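Local coordinates for protein anastral spindle 2, SAS 4 (Drosophila melanogaster, PDB 4BY2) that is a fusion of the proline-rich motif of Ana2 with the TCP domain of the centriole-assembly protein Sas-4, probably an adaptor that binds tubulin, at residues H144-K147 and D148-E152. Residues are numbered along the deposited sequence; the frame is centred on the assembly and turned at random.
Sequences HRRK and DGTVE
Asp148 OD1, lying 3.5 Å from Arg146 CB across the turn, is gripped twice from Thr150: the backbone N donates to it at 3.0 Å, on the anti side and tilted from the carboxylate plane, while the hydroxyl OG1 of Thr150 donates to the syn lone pair of Asp148 OD1 at 2.7 Å. The first of these bonds defines an Asx turn, a role that suits an aspartate, whose chi1 of 48° sets CG between the backbone N and the carbonyl carbon, from where OD1 reaches the N two residues on. Gly149 follows at a positive phi of 131°, where a CB would run into the carbonyl oxygen of Asp148, so glycine is the residue that fits. Thr150 OG1 also lies 3.3 Å from Arg146 CD, at the edge of the guanidinium, and Arg146 bends at chi3 (-126°), its NH2 making a long salt bridge to Glu152 OE1 of 3.5 Å; Glu152 OE2 is hydrogen-bonded to His154 NE2. Closing the turn, Arg146 N donates to Thr150 O; farther along the strands His144 and Glu152 form a hydrogen-bonded antiparallel pair. On the opposite face, beta-branched Val151 lays CG1 over one face of the Arg145 guanidinium, 3.9 Å from NH2, with NH1 held by Glu143. An alanine in place of Arg145 would probably leave Val151 CG1 without this flat cover and Glu143 without its charged mate. In the Sas-4 part of the fusion, the Asx turn and glycine thus close a beta hairpin between strands 142-145 and 151-154, one of the successive antiparallel hairpins building the TCP domain's extended beta sheet.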
loop_
_atom_site.group_PDB
_atom_site.type_symbol
_atom_site.label_atom_id
_atom_site.label_comp_id
_atom_site.label_asym_id
_atom_site.label_seq_id
_atom_site.Cartn_x
_atom_site.Cartn_y
_atom_site.Cartn_z
ATOM N N HIS A 144 -1.144 5.047 -1.442
ATOM C CA HIS A 144 -2.510 4.772 -0.989
ATOM C C HIS A 144 -3.435 4.612 -2.182
ATOM O O HIS A 144 -3.518 5.522 -3.011
ATOM C CB HIS A 144 -3.025 5.902 -0.073
ATOM C CG HIS A 144 -2.168 6.167 1.125
ATOM N ND1 HIS A 144 -2.598 5.858 2.396
ATOM C CD2 HIS A 144 -0.938 6.726 1.203
ATOM C CE1 HIS A 144 -1.618 6.222 3.207
ATOM N NE2 HIS A 144 -0.599 6.753 2.533
ATOM N N ARG A 145 -4.123 3.461 -2.277
ATOM C CA ARG A 145 -5.052 3.175 -3.373
ATOM C C ARG A 145 -6.425 2.754 -2.848
ATOM O O ARG A 145 -6.538 1.741 -2.157
ATOM C CB ARG A 145 -4.465 2.139 -4.346
ATOM C CG ARG A 145 -3.400 2.713 -5.269
ATOM C CD ARG A 145 -2.661 1.630 -6.027
ATOM N NE ARG A 145 -1.798 2.193 -7.068
ATOM C CZ ARG A 145 -0.506 2.464 -6.912
ATOM N NH1 ARG A 145 0.097 2.218 -5.756
ATOM N NH2 ARG A 145 0.194 2.979 -7.913
ATOM N N ARG A 146 -7.460 3.554 -3.159
ATOM C CA ARG A 146 -8.843 3.327 -2.731
ATOM C C ARG A 146 -9.686 2.629 -3.809
ATOM O O ARG A 146 -9.241 2.504 -4.955
ATOM C CB ARG A 146 -9.491 4.650 -2.284
ATOM C CG ARG A 146 -8.957 5.164 -0.951
ATOM C CD ARG A 146 -9.145 6.658 -0.793
ATOM N NE ARG A 146 -7.881 7.331 -0.485
ATOM C CZ ARG A 146 -7.489 7.671 0.740
ATOM N NH1 ARG A 146 -8.259 7.412 1.789
ATOM N NH2 ARG A 146 -6.324 8.280 0.924
ATOM N N LYS A 147 -10.898 2.163 -3.426
ATOM C CA LYS A 147 -11.860 1.460 -4.288
ATOM C C LYS A 147 -12.329 2.283 -5.494
ATOM O O LYS A 147 -12.482 1.725 -6.583
ATOM C CB LYS A 147 -13.071 0.979 -3.469
ATOM C CG LYS A 147 -13.017 -0.496 -3.099
ATOM C CD LYS A 147 -14.251 -0.922 -2.314
ATOM C CE LYS A 147 -14.162 -2.357 -1.851
ATOM N NZ LYS A 147 -15.307 -2.727 -0.978
ATOM N N ASP A 148 -12.562 3.597 -5.295
ATOM C CA ASP A 148 -13.017 4.537 -6.330
ATOM C C ASP A 148 -12.043 4.685 -7.504
ATOM O O ASP A 148 -12.483 4.818 -8.648
ATOM C CB ASP A 148 -13.364 5.917 -5.726
ATOM C CG ASP A 148 -12.342 6.515 -4.767
ATOM O OD1 ASP A 148 -11.138 6.207 -4.908
ATOM O OD2 ASP A 148 -12.743 7.311 -3.895
ATOM N N GLY A 149 -10.747 4.651 -7.205
ATOM C CA GLY A 149 -9.684 4.780 -8.195
ATOM C C GLY A 149 -8.613 5.788 -7.828
ATOM O O GLY A 149 -7.611 5.899 -8.539
ATOM N N THR A 150 -8.815 6.524 -6.709
ATOM C CA THR A 150 -7.883 7.541 -6.205
ATOM C C THR A 150 -6.546 6.930 -5.795
ATOM O O THR A 150 -6.510 5.912 -5.097
ATOM C CB THR A 150 -8.490 8.360 -5.050
ATOM O OG1 THR A 150 -8.905 7.483 -4.006
ATOM C CG2 THR A 150 -9.646 9.246 -5.492
ATOM N N VAL A 151 -5.452 7.545 -6.264
ATOM C CA VAL A 151 -4.076 7.136 -5.986
ATOM C C VAL A 151 -3.382 8.309 -5.283
ATOM O O VAL A 151 -3.385 9.431 -5.803
ATOM C CB VAL A 151 -3.319 6.673 -7.264
ATOM C CG1 VAL A 151 -1.929 6.152 -6.921
ATOM C CG2 VAL A 151 -4.107 5.613 -8.035
ATOM N N GLU A 152 -2.824 8.052 -4.087
ATOM C CA GLU A 152 -2.155 9.063 -3.270
ATOM C C GLU A 152 -0.723 8.630 -2.915
ATOM O O GLU A 152 -0.530 7.793 -2.030
ATOM C CB GLU A 152 -2.991 9.356 -2.012
ATOM C CG GLU A 152 -2.819 10.762 -1.469
ATOM C CD GLU A 152 -3.627 11.067 -0.222
ATOM O OE1 GLU A 152 -4.872 11.161 -0.326
ATOM O OE2 GLU A 152 -3.012 11.241 0.855
#